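Local coordinates for protein Na Glutathione S-transferase 2 (Necator americanus, PDB 2ON5) that binds glutathione and, as a glutathione S-transferase, probably conjugates it to electrophilic compounds in the hookworm, at residues Y4-F9 against Y29-Y34; M46-I51 against Q60-F65; E16-I21 against A66-L71; A23-K28 against R73-A78. One frame throughout, in Å; residues are numbered along the deposited sequence.

Contact 1: Y4-F9 against Y29-Y34; sequences YKLTYF and YEDVRY. With GSH (glutathione), chain V; EDO (1,2-ethanediol), chain Q; EDO (1,2-ethanediol), chain J.
The aromatic ring of Tyr34 takes the methyl CG2 of Thr7 obliquely, with CE1 3.4 Å from it. CG1 of Val32 lies over one face of that ring, toward its rim. The Phe9 ring meets the backbone O of Tyr34 at its edge, and N3 of glutathione also lies at its edge, in the ring plane. CD2 of Phe9 in turn sits over one face of the Tyr8 ring. The Tyr29 ring has a 1,2-ethanediol carbon over one face, and CB of Leu6 approaches it obliquely. Tyr8 OH lies 3.0 Å from SG2 of glutathione, and Leu14 N is its hydrogen-bond partner.

Five backbone hydrogen bonds join the strands in parallel register. They run from Glu30 N to Tyr4 O at 2.8 Å through to Tyr34 N to Tyr8 O, also 2.8 Å. On the side of Lys5, Thr7 and Val32, CG of Lys5 packs on CG2 of Val32 at 3.8 Å. On the side of Leu6 and Tyr8, Arg33 forms a salt bridge with Asp31, gripping OD1 side-on through NE and NH2. OD2 of Asp31 pairs with Arg19. Strand 53-56 flanks strand 4-9 on its other side, and helix 16-25 packs on Leu6, Tyr8 and Tyr29. This parallel pair, with helix 16-25 between its strands in sequence, is the beta-alpha-beta unit of the thioredoxin-like domain.

Contact 2: M46-I51 against Q60-F65; sequences MPFGQI and QLAQSF. With GSH (glutathione), chain V; EDO (1,2-ethanediol), chain O.
The glutathione site of the thioredoxin-like domain is bounded here by the loop 46-51 and by the turn from strand 59-62 into helix 64-75. Ala62 makes the central contact. Its CB meets the Phe48 ring obliquely, 3.7 Å from CD1 of Phe48, and lies 4.0 Å from CG of Pro47. CB of Pro47 also rests over one face of the Phe48 ring. A type I turn from Met46 to Gly49 brings Pro47 and Phe48 to the same partner. CG of Gln63 touches the Phe48 ring at CE1. The other subunit adds Phe139, whose ring meets that of Phe48.

Gln63 is the N-cap of helix 64-75, and the first turn of this helix receives the glutamyl end of glutathione, as in other glutathione S-transferases. Ser64 N donates to O12 of glutathione at 3.0 Å, in a nearly straight bond (170°). A bend at chi2 of Gln63 (-78°) turns its amide toward the ligand, where OE1 accepts from N1 of glutathione at 2.6 Å. NE2 of Gln63 is held by Asp97 and Gln94 of the second subunit. Across the site, Ile51 N donates to O2 of glutathione at 2.9 Å. NE2 of Gln50 reaches O31 of glutathione at 2.6 Å.

Contact 3: E16-I21 against A66-L71; sequences EPIRQI and AIARYL
Ile18 projects toward segment 66-71 of helix 64-75 and fits between Ile67, Ala68 and Leu71. The methyl CG2 of Ile67 sits in the fork of Ile18, against its CD1, CG1 and CG2. The closest of these is CD1 of Ile18, 3.7 Å from CG2 of Ile67. CG2 of Ile18 also meets CD1 of Leu71, again at 3.7 Å. CG1 of Ile18 passes over the backbone of Ala68, 4.1 Å from its N. The side chain of Ile18 crosses those of Ile67 and Leu71 at about a right angle.

One turn on, Ile21 also uses both branches, but on Ala68 and Leu71. Its CG1 is anti to the carbonyl carbon (chi1 -69°), and the chain runs on to place CD1 at Ala68. There CD1 rests against the backbone, 3.4 Å from the O of Ala68, with the small methyl of the alanine alongside. CG2 of Ile21 packs on CB of Leu71 at 3.8 Å. Ala68 touches both isoleucines, and its CA is 5.4 Å from that of Ile18.

The side chains that meet are all apolar, and all five touching residues are buried. Leu6 of strand 4-9 touches Ile18, Tyr4 touches Leu71, and Leu158 of helix 155-168 touches Ile21. The two helix segments run almost parallel, 13° apart, with axes 9.4 Å from each other. Such a pair packed on one side of the sheet is characteristic of the thioredoxin-like domain of glutathione S-transferases.

Contact 4: A23-K28 against R73-A78; sequences ALAGQK and RKFGFA. With EDO (1,2-ethanediol), chain R.
Each segment holds the end of a helix and the chain beyond it, and each chain leaves its helix through a glycine of positive phi, Gly26 in a Schellman motif and Gly76 after Phe75. Ala25 and Phe75 lie closest in the backbone, with CA atoms 6.1 Å apart. CB of Ala25 sits over one face of the Phe75 ring, 3.8 Å from its centroid and 23° off the ring normal. This is a CH-pi contact, offset toward CG of the ring. CG of Lys74 lies over the opposite face, toward the rim. CG of Gln27 approaches CZ of Phe75 obliquely at 3.8 Å. It gets there with CG anti to the backbone N (chi1 169°).

Phe77 packs beside Ala25, against Leu24. Its CZ touches CB of Leu24 at 3.5 Å, and CD1 of Leu24 lies over one face of the same ring. CE2 of Phe77 lies 4.2 Å from the N of Ala25. Val153 touches Phe77 from a loop, and Ile191 touches Leu24.

The contact packs together the C-terminal ends of helices 16-25 and 64-75 of the thioredoxin-like domain. Its cohesion depends on van der Waals packing and one CH-pi contact, without the directional hold of a charged or hydrogen-bonded pair.

In the fold
From the N terminus, strand 4-9 leads through helix 16-25 to strand 30-34, and contact 1 closes this beta-alpha-beta unit. The chain then runs through the loop 46-51 and strands 53-56 and 59-62. Contact 2 closes that short excursion at the start of helix 64-75. Contact 3 closes a longer loop, joining helix 16-25 to helix 64-75, and contact 4 joins the ends of the same two helices. Contacts 3 and 4 cross each other and each crosses contact 1. Contact 2 follows contact 1 in series and is nested inside both helix contacts. Contacts 1 and 2 share the bound glutathione, while contacts 2 and 3 both reach the second subunit.

Contact 1: Y4-F9 against Y29-Y34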
# COMPACT_ATOMS: atom_id res chain seq x y z
N TYR A 4 -18.19 10.91 11.27
CA TYR A 4 -17.16 10.77 10.25
C TYR A 4 -17.12 11.93 9.26
O TYR A 4 -18.16 12.38 8.75
CB TYR A 4 -17.35 9.49 9.46
CG TYR A 4 -17.27 8.22 10.28
CD1 TYR A 4 -18.44 7.55 10.68
CD2 TYR A 4 -16.03 7.68 10.65
CE1 TYR A 4 -18.36 6.38 11.42
CE2 TYR A 4 -15.96 6.50 11.38
CZ TYR A 4 -17.13 5.87 11.76
OH TYR A 4 -17.07 4.70 12.49
N LYS A 5 -15.90 12.39 8.98
CA LYS A 5 -15.66 13.39 7.95
C LYS A 5 -14.63 12.82 6.97
O LYS A 5 -13.58 12.33 7.39
CB LYS A 5 -15.12 14.69 8.57
CG LYS A 5 -14.86 15.81 7.54
CD LYS A 5 -14.51 17.13 8.20
CE LYS A 5 -13.21 17.02 8.97
NZ LYS A 5 -12.51 18.33 9.15
N LEU A 6 -14.95 12.86 5.67
CA LEU A 6 -13.94 12.57 4.66
C LEU A 6 -13.58 13.82 3.88
O LEU A 6 -14.46 14.47 3.28
CB LEU A 6 -14.43 11.52 3.68
CG LEU A 6 -13.44 10.98 2.65
CD1 LEU A 6 -12.31 10.20 3.38
CD2 LEU A 6 -14.18 10.12 1.66
N THR A 7 -12.28 14.14 3.85
CA THR A 7 -11.82 15.30 3.06
C THR A 7 -11.01 14.83 1.83
O THR A 7 -10.09 14.01 1.96
CB THR A 7 -11.00 16.29 3.90
OG1 THR A 7 -11.77 16.71 5.04
CG2 THR A 7 -10.64 17.53 3.06
N TYR A 8 -11.41 15.32 0.66
CA TYR A 8 -10.74 15.00 -0.60
C TYR A 8 -11.03 16.10 -1.64
O TYR A 8 -11.58 17.15 -1.29
CB TYR A 8 -11.20 13.62 -1.12
CG TYR A 8 -10.35 13.10 -2.25
CD1 TYR A 8 -8.97 12.93 -2.11
CD2 TYR A 8 -10.93 12.81 -3.48
CE1 TYR A 8 -8.20 12.46 -3.17
CE2 TYR A 8 -10.16 12.35 -4.54
CZ TYR A 8 -8.81 12.18 -4.38
OH TYR A 8 -8.06 11.70 -5.43
N PHE A 9 -10.61 15.89 -2.88
CA PHE A 9 -10.95 16.82 -3.95
C PHE A 9 -12.40 16.60 -4.38
O PHE A 9 -13.03 15.61 -4.00
CB PHE A 9 -10.02 16.62 -5.15
CG PHE A 9 -8.60 16.98 -4.88
CD1 PHE A 9 -8.24 18.30 -4.66
CD2 PHE A 9 -7.62 16.00 -4.88
CE1 PHE A 9 -6.91 18.64 -4.42
CE2 PHE A 9 -6.28 16.33 -4.63
CZ PHE A 9 -5.93 17.66 -4.41
N TYR A 29 -21.94 10.36 6.65
CA TYR A 29 -20.65 11.00 6.86
C TYR A 29 -20.66 12.37 6.21
O TYR A 29 -21.54 12.67 5.39
CB TYR A 29 -19.50 10.14 6.29
CG TYR A 29 -19.53 10.04 4.78
CD1 TYR A 29 -18.63 10.77 4.00
CD2 TYR A 29 -20.45 9.23 4.14
CE1 TYR A 29 -18.66 10.70 2.59
CE2 TYR A 29 -20.51 9.15 2.77
CZ TYR A 29 -19.62 9.89 1.99
OH TYR A 29 -19.68 9.77 0.63
N GLU A 30 -19.70 13.20 6.59
CA GLU A 30 -19.54 14.53 6.01
C GLU A 30 -18.55 14.45 4.86
O GLU A 30 -17.38 14.15 5.06
CB GLU A 30 -19.02 15.48 7.08
CG GLU A 30 -18.94 16.92 6.66
CD GLU A 30 -18.37 17.80 7.75
OE1 GLU A 30 -18.09 18.98 7.47
OE2 GLU A 30 -18.21 17.32 8.90
N ASP A 31 -19.04 14.70 3.64
CA ASP A 31 -18.24 14.56 2.43
C ASP A 31 -17.70 15.95 2.07
O ASP A 31 -18.42 16.74 1.43
CB ASP A 31 -19.13 14.02 1.31
CG ASP A 31 -18.36 13.46 0.13
OD1 ASP A 31 -18.95 13.46 -0.98
OD2 ASP A 31 -17.20 12.99 0.30
N VAL A 32 -16.46 16.24 2.46
CA VAL A 32 -15.83 17.55 2.20
C VAL A 32 -15.00 17.48 0.92
O VAL A 32 -14.14 16.59 0.76
CB VAL A 32 -14.93 18.00 3.37
CG1 VAL A 32 -14.28 19.37 3.07
CG2 VAL A 32 -15.74 18.07 4.67
N ARG A 33 -15.27 18.41 -0.01
CA ARG A 33 -14.64 18.35 -1.34
C ARG A 33 -13.99 19.66 -1.72
O ARG A 33 -14.69 20.70 -1.80
CB ARG A 33 -15.65 17.97 -2.43
CG ARG A 33 -16.30 16.60 -2.25
CD ARG A 33 -17.24 16.26 -3.39
NE ARG A 33 -17.82 14.93 -3.18
CZ ARG A 33 -17.98 14.02 -4.14
NH1 ARG A 33 -17.65 14.29 -5.41
NH2 ARG A 33 -18.49 12.83 -3.83
N TYR A 34 -12.68 19.62 -1.96
CA TYR A 34 -11.91 20.79 -2.36
C TYR A 34 -11.68 20.88 -3.84
O TYR A 34 -11.33 19.89 -4.49
CB TYR A 34 -10.53 20.85 -1.66
CG TYR A 34 -10.60 21.17 -0.18
CD1 TYR A 34 -9.88 20.44 0.76
CD2 TYR A 34 -11.41 22.22 0.27
CE1 TYR A 34 -9.95 20.75 2.12
CE2 TYR A 34 -11.48 22.54 1.61
CZ TYR A 34 -10.78 21.80 2.52
OH TYR A 34 -10.89 22.17 3.84
N1 GSH V . -0.69 6.89 -1.01
CA1 GSH V . -1.67 7.90 -1.47
C1 GSH V . -3.06 7.55 -0.93
O11 GSH V . -3.52 6.47 -1.35
O12 GSH V . -3.74 8.26 -0.13
CB1 GSH V . -1.22 9.34 -1.25
CG1 GSH V . -2.32 10.37 -1.43
CD1 GSH V . -2.07 11.38 -2.55
OE1 GSH V . -1.11 11.17 -3.57
N2 GSH V . -2.84 12.47 -2.44
CA2 GSH V . -3.26 13.38 -3.49
C2 GSH V . -3.05 14.81 -3.04
O2 GSH V . -3.05 15.17 -1.67
CB2 GSH V . -4.73 13.15 -3.81
SG2 GSH V . -5.07 12.19 -5.32
N3 GSH V . -2.82 15.71 -3.99
CA3 GSH V . -2.47 17.08 -3.66
C3 GSH V . -1.12 17.28 -2.99
O31 GSH V . -0.30 16.34 -2.91
O32 GSH V . -0.81 18.39 -2.51
C1 EDO Q . -22.13 12.19 2.18
O1 EDO Q . -23.32 12.64 2.82
C2 EDO Q . -22.42 11.72 0.75
O2 EDO Q . -23.66 12.25 0.26
C1 EDO J . -11.27 19.44 -8.87
O1 EDO J . -10.85 19.28 -7.50
C2 EDO J . -11.72 20.88 -9.07
O2 EDO J . -10.58 21.75 -9.22

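Contact 2: M46-I51 against Q60-F65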
# COMPACT_ATOMS: atom_id res chain seq x y z
N MET A 46 -3.14 18.32 7.41
CA MET A 46 -3.20 16.89 7.15
C MET A 46 -1.90 16.21 7.57
O MET A 46 -0.82 16.79 7.41
CB MET A 46 -3.46 16.63 5.65
CG MET A 46 -4.75 17.32 5.10
SD MET A 46 -6.19 17.19 6.19
CE MET A 46 -7.35 18.26 5.30
N PRO A 47 -2.00 14.98 8.12
CA PRO A 47 -0.86 14.24 8.69
C PRO A 47 0.36 14.16 7.76
O PRO A 47 1.49 14.30 8.22
CB PRO A 47 -1.44 12.83 8.92
CG PRO A 47 -2.86 13.10 9.25
CD PRO A 47 -3.25 14.21 8.25
N PHE A 48 0.11 13.94 6.47
CA PHE A 48 1.18 13.90 5.48
C PHE A 48 1.04 14.94 4.39
O PHE A 48 1.55 14.75 3.27
CB PHE A 48 1.26 12.52 4.85
CG PHE A 48 1.36 11.41 5.86
CD1 PHE A 48 0.35 10.47 5.97
CD2 PHE A 48 2.47 11.32 6.71
CE1 PHE A 48 0.44 9.42 6.93
CE2 PHE A 48 2.56 10.29 7.65
CZ PHE A 48 1.54 9.34 7.76
N GLY A 49 0.35 16.03 4.72
CA GLY A 49 0.16 17.14 3.77
C GLY A 49 -0.59 16.72 2.51
O GLY A 49 -0.50 17.40 1.47
N GLN A 50 -1.38 15.65 2.63
CA GLN A 50 -2.12 15.08 1.49
C GLN A 50 -3.53 14.64 1.87
O GLN A 50 -3.88 14.58 3.06
CB GLN A 50 -1.35 13.92 0.87
CG GLN A 50 -0.12 14.37 0.06
CD GLN A 50 0.28 13.40 -1.03
OE1 GLN A 50 0.77 12.31 -0.76
NE2 GLN A 50 0.07 13.81 -2.28
N ILE A 51 -4.32 14.36 0.83
CA ILE A 51 -5.70 13.84 0.95
C ILE A 51 -5.86 12.56 0.07
O ILE A 51 -5.14 12.42 -0.93
CB ILE A 51 -6.76 14.94 0.59
CG1 ILE A 51 -6.38 15.70 -0.71
CG2 ILE A 51 -6.93 15.92 1.76
CD1 ILE A 51 -7.37 16.78 -1.07
N GLN A 60 -7.68 12.15 13.15
CA GLN A 60 -7.38 12.04 11.74
C GLN A 60 -6.72 10.70 11.41
O GLN A 60 -5.86 10.26 12.15
CB GLN A 60 -6.44 13.16 11.28
CG GLN A 60 -7.08 14.55 11.21
CD GLN A 60 -6.09 15.58 10.74
OE1 GLN A 60 -6.34 16.32 9.76
NE2 GLN A 60 -4.96 15.65 11.42
N LEU A 61 -7.11 10.13 10.28
CA LEU A 61 -6.46 8.98 9.67
C LEU A 61 -6.25 9.32 8.20
O LEU A 61 -7.23 9.52 7.47
CB LEU A 61 -7.35 7.75 9.79
CG LEU A 61 -6.84 6.47 9.15
CD1 LEU A 61 -5.47 6.00 9.77
CD2 LEU A 61 -7.93 5.38 9.23
N ALA A 62 -4.97 9.40 7.80
CA ALA A 62 -4.60 9.60 6.41
C ALA A 62 -4.38 8.27 5.63
O ALA A 62 -4.48 7.18 6.20
CB ALA A 62 -3.36 10.49 6.32
N GLN A 63 -4.08 8.38 4.34
CA GLN A 63 -3.80 7.27 3.42
C GLN A 63 -5.02 6.47 2.98
O GLN A 63 -5.61 5.72 3.76
CB GLN A 63 -2.64 6.37 3.94
CG GLN A 63 -1.30 7.07 3.85
CD GLN A 63 -0.74 7.07 2.42
OE1 GLN A 63 -1.34 6.51 1.49
NE2 GLN A 63 0.43 7.70 2.24
N SER A 64 -5.37 6.59 1.70
CA SER A 64 -6.63 6.04 1.19
C SER A 64 -6.85 4.55 1.51
O SER A 64 -7.95 4.18 1.93
CB SER A 64 -6.80 6.30 -0.32
OG SER A 64 -5.79 5.59 -1.05
N PHE A 65 -5.82 3.71 1.35
CA PHE A 65 -5.94 2.27 1.69
C PHE A 65 -6.04 2.01 3.18
O PHE A 65 -6.75 1.10 3.60
CB PHE A 65 -4.84 1.43 1.06
CG PHE A 65 -4.89 1.41 -0.47
CD1 PHE A 65 -4.32 2.45 -1.22
CD2 PHE A 65 -5.55 0.39 -1.14
CE1 PHE A 65 -4.39 2.45 -2.65
CE2 PHE A 65 -5.60 0.36 -2.55
CZ PHE A 65 -5.02 1.38 -3.31
N1 GSH V . -0.69 6.89 -1.01
CA1 GSH V . -1.67 7.90 -1.47
C1 GSH V . -3.06 7.55 -0.93
O11 GSH V . -3.52 6.47 -1.35
O12 GSH V . -3.74 8.26 -0.13
CB1 GSH V . -1.22 9.34 -1.25
CG1 GSH V . -2.32 10.37 -1.43
CD1 GSH V . -2.07 11.38 -2.55
OE1 GSH V . -1.11 11.17 -3.57
N2 GSH V . -2.84 12.47 -2.44
CA2 GSH V . -3.26 13.38 -3.49
C2 GSH V . -3.05 14.81 -3.04
O2 GSH V . -3.05 15.17 -1.67
CB2 GSH V . -4.73 13.15 -3.81
SG2 GSH V . -5.07 12.19 -5.32
N3 GSH V . -2.82 15.71 -3.99
CA3 GSH V . -2.47 17.08 -3.66
C3 GSH V . -1.12 17.28 -2.99
O31 GSH V . -0.30 16.34 -2.91
O32 GSH V . -0.81 18.39 -2.51
C1 EDO O . -8.20 3.21 -2.78
O1 EDO O . -7.66 4.51 -3.06
C2 EDO O . -8.72 3.18 -1.35
O2 EDO O . -9.71 4.20 -1.29

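Contact 3: E16-I21 against A66-L71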
# COMPACT_ATOMS: atom_id res chain seq x y z
N GLU A 16 -13.16 7.66 -3.68
CA GLU A 16 -14.42 7.06 -4.09
C GLU A 16 -14.75 5.68 -3.47
O GLU A 16 -15.88 5.48 -2.99
CB GLU A 16 -14.57 7.08 -5.60
CG GLU A 16 -15.93 6.59 -6.11
CD GLU A 16 -17.13 7.41 -5.61
OE1 GLU A 16 -16.97 8.55 -5.14
OE2 GLU A 16 -18.25 6.90 -5.72
N PRO A 17 -13.78 4.74 -3.45
CA PRO A 17 -14.10 3.47 -2.76
C PRO A 17 -14.49 3.66 -1.29
O PRO A 17 -15.28 2.89 -0.78
CB PRO A 17 -12.81 2.65 -2.89
CG PRO A 17 -12.12 3.24 -4.15
CD PRO A 17 -12.43 4.72 -4.06
N ILE A 18 -13.94 4.68 -0.63
CA ILE A 18 -14.24 4.96 0.79
C ILE A 18 -15.68 5.46 0.89
O ILE A 18 -16.47 5.02 1.75
CB ILE A 18 -13.26 6.01 1.37
CG1 ILE A 18 -11.84 5.43 1.50
CG2 ILE A 18 -13.75 6.54 2.73
CD1 ILE A 18 -10.74 6.52 1.35
N ARG A 19 -16.04 6.38 -0.00
CA ARG A 19 -17.44 6.83 -0.05
C ARG A 19 -18.39 5.63 -0.28
O ARG A 19 -19.54 5.64 0.18
CB ARG A 19 -17.64 7.88 -1.14
CG ARG A 19 -16.79 9.12 -0.99
CD ARG A 19 -17.29 10.25 -1.90
NE ARG A 19 -16.37 11.38 -1.92
CZ ARG A 19 -15.57 11.68 -2.94
NH1 ARG A 19 -15.54 10.88 -3.99
NH2 ARG A 19 -14.78 12.75 -2.88
N GLN A 20 -17.93 4.62 -1.01
CA GLN A 20 -18.79 3.48 -1.36
C GLN A 20 -18.88 2.51 -0.20
O GLN A 20 -19.88 1.85 -0.05
CB GLN A 20 -18.35 2.78 -2.65
CG GLN A 20 -18.63 3.68 -3.88
CD GLN A 20 -18.11 3.15 -5.20
OE1 GLN A 20 -18.08 3.88 -6.20
NE2 GLN A 20 -17.68 1.89 -5.21
N ILE A 21 -17.82 2.44 0.60
CA ILE A 21 -17.89 1.68 1.86
C ILE A 21 -18.97 2.28 2.77
O ILE A 21 -19.80 1.54 3.34
CB ILE A 21 -16.55 1.65 2.58
CG1 ILE A 21 -15.54 0.80 1.76
CG2 ILE A 21 -16.75 1.16 4.05
CD1 ILE A 21 -14.04 0.99 2.19
N ALA A 66 -5.30 2.79 3.99
CA ALA A 66 -5.44 2.65 5.45
C ALA A 66 -6.87 2.99 5.86
O ALA A 66 -7.49 2.31 6.69
CB ALA A 66 -4.43 3.51 6.18
N ILE A 67 -7.41 4.05 5.27
CA ILE A 67 -8.79 4.45 5.53
C ILE A 67 -9.77 3.39 5.04
O ILE A 67 -10.71 3.03 5.76
CB ILE A 67 -9.13 5.81 4.85
CG1 ILE A 67 -8.28 6.92 5.49
CG2 ILE A 67 -10.66 6.11 5.01
CD1 ILE A 67 -8.16 8.22 4.60
N ALA A 68 -9.60 2.91 3.80
CA ALA A 68 -10.52 1.91 3.26
C ALA A 68 -10.55 0.66 4.13
O ALA A 68 -11.63 0.13 4.42
CB ALA A 68 -10.15 1.53 1.80
N ARG A 69 -9.37 0.19 4.54
CA ARG A 69 -9.27 -1.07 5.33
C ARG A 69 -9.91 -0.89 6.71
O ARG A 69 -10.65 -1.74 7.19
CB ARG A 69 -7.81 -1.50 5.51
CG ARG A 69 -7.61 -2.86 6.27
CD ARG A 69 -6.11 -3.28 6.33
NE ARG A 69 -5.58 -3.29 4.98
CZ ARG A 69 -4.80 -2.35 4.44
NH1 ARG A 69 -4.36 -1.32 5.15
NH2 ARG A 69 -4.45 -2.46 3.17
N TYR A 70 -9.58 0.23 7.36
CA TYR A 70 -10.14 0.56 8.68
C TYR A 70 -11.69 0.50 8.71
O TYR A 70 -12.30 -0.16 9.56
CB TYR A 70 -9.65 1.94 9.13
CG TYR A 70 -10.30 2.39 10.44
CD1 TYR A 70 -10.00 1.71 11.63
CD2 TYR A 70 -11.23 3.42 10.47
CE1 TYR A 70 -10.58 2.07 12.83
CE2 TYR A 70 -11.84 3.82 11.69
CZ TYR A 70 -11.52 3.12 12.86
OH TYR A 70 -12.10 3.46 14.07
N LEU A 71 -12.33 1.22 7.78
CA LEU A 71 -13.79 1.17 7.63
C LEU A 71 -14.31 -0.18 7.15
O LEU A 71 -15.37 -0.64 7.61
CB LEU A 71 -14.29 2.30 6.71
CG LEU A 71 -13.89 3.71 7.13
CD1 LEU A 71 -14.08 4.70 5.98
CD2 LEU A 71 -14.59 4.18 8.45

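Contact 4: A23-K28 against R73-A78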
# COMPACT_ATOMS: atom_id res chain seq x y z
N ALA A 23 -21.60 4.06 1.90
CA ALA A 23 -22.89 3.75 1.27
C ALA A 23 -23.34 2.33 1.54
O ALA A 23 -24.47 2.12 1.93
CB ALA A 23 -22.82 4.02 -0.24
N LEU A 24 -22.45 1.36 1.35
CA LEU A 24 -22.80 -0.04 1.62
C LEU A 24 -23.16 -0.29 3.09
O LEU A 24 -23.99 -1.15 3.40
CB LEU A 24 -21.65 -0.98 1.22
CG LEU A 24 -21.38 -1.09 -0.29
CD1 LEU A 24 -20.19 -1.98 -0.56
CD2 LEU A 24 -22.62 -1.60 -1.00
N ALA A 25 -22.53 0.46 3.98
CA ALA A 25 -22.73 0.30 5.41
C ALA A 25 -24.00 1.03 5.89
O ALA A 25 -24.49 0.80 7.01
CB ALA A 25 -21.52 0.78 6.16
N GLY A 26 -24.55 1.89 5.04
CA GLY A 26 -25.62 2.79 5.45
C GLY A 26 -25.15 3.77 6.50
O GLY A 26 -25.93 4.18 7.36
N GLN A 27 -23.89 4.18 6.41
CA GLN A 27 -23.29 5.05 7.43
C GLN A 27 -23.15 6.47 6.88
O GLN A 27 -22.50 6.67 5.84
CB GLN A 27 -21.92 4.51 7.90
CG GLN A 27 -21.08 5.51 8.79
CD GLN A 27 -21.75 5.81 10.16
OE1 GLN A 27 -22.07 6.97 10.50
NE2 GLN A 27 -21.99 4.76 10.92
N LYS A 28 -23.79 7.43 7.56
CA LYS A 28 -23.75 8.84 7.17
C LYS A 28 -22.36 9.38 7.44
O LYS A 28 -21.69 8.95 8.38
CB LYS A 28 -24.74 9.67 8.00
CG LYS A 28 -26.20 9.40 7.77
CD LYS A 28 -27.01 10.38 8.68
CE LYS A 28 -28.52 10.13 8.63
NZ LYS A 28 -29.29 11.19 9.42
N ARG A 73 -12.95 -3.12 7.78
CA ARG A 73 -12.94 -4.00 8.96
C ARG A 73 -14.11 -3.72 9.88
O ARG A 73 -14.68 -4.64 10.47
CB ARG A 73 -11.63 -3.88 9.72
CG ARG A 73 -10.49 -4.64 9.02
CD ARG A 73 -9.25 -4.91 9.88
NE ARG A 73 -9.40 -4.58 11.29
CZ ARG A 73 -8.38 -4.55 12.17
NH1 ARG A 73 -7.14 -4.84 11.78
NH2 ARG A 73 -8.59 -4.19 13.43
N LYS A 74 -14.45 -2.45 10.04
CA LYS A 74 -15.55 -2.07 10.95
C LYS A 74 -16.93 -2.51 10.40
O LYS A 74 -17.85 -2.89 11.17
CB LYS A 74 -15.51 -0.54 11.17
CG LYS A 74 -16.51 -0.01 12.17
CD LYS A 74 -16.53 1.50 12.15
CE LYS A 74 -15.19 2.06 12.62
NZ LYS A 74 -15.09 1.99 14.09
N PHE A 75 -17.08 -2.49 9.08
CA PHE A 75 -18.40 -2.62 8.47
C PHE A 75 -18.64 -3.92 7.70
O PHE A 75 -19.73 -4.12 7.19
CB PHE A 75 -18.69 -1.43 7.52
CG PHE A 75 -18.77 -0.08 8.23
CD1 PHE A 75 -18.16 1.04 7.67
CD2 PHE A 75 -19.44 0.05 9.43
CE1 PHE A 75 -18.23 2.29 8.28
CE2 PHE A 75 -19.51 1.31 10.09
CZ PHE A 75 -18.89 2.43 9.52
N GLY A 76 -17.61 -4.76 7.59
CA GLY A 76 -17.80 -6.12 7.08
C GLY A 76 -17.41 -6.32 5.62
O GLY A 76 -17.91 -7.25 4.99
N PHE A 77 -16.51 -5.47 5.11
CA PHE A 77 -16.04 -5.53 3.71
C PHE A 77 -14.53 -5.77 3.55
O PHE A 77 -13.95 -5.43 2.53
CB PHE A 77 -16.43 -4.24 2.98
CG PHE A 77 -17.87 -3.90 3.16
CD1 PHE A 77 -18.86 -4.74 2.62
CD2 PHE A 77 -18.25 -2.82 3.91
CE1 PHE A 77 -20.21 -4.46 2.82
CE2 PHE A 77 -19.60 -2.53 4.11
CZ PHE A 77 -20.57 -3.35 3.57
N ALA A 78 -13.90 -6.33 4.58
CA ALA A 78 -12.44 -6.51 4.57
C ALA A 78 -12.03 -7.95 4.20
O ALA A 78 -10.84 -8.22 4.03
CB ALA A 78 -11.84 -6.16 5.95
C1 EDO R . -23.38 0.74 11.52
O1 EDO R . -24.37 -0.24 11.85
C2 EDO R . -23.48 1.07 10.03
O2 EDO R . -24.33 2.20 9.83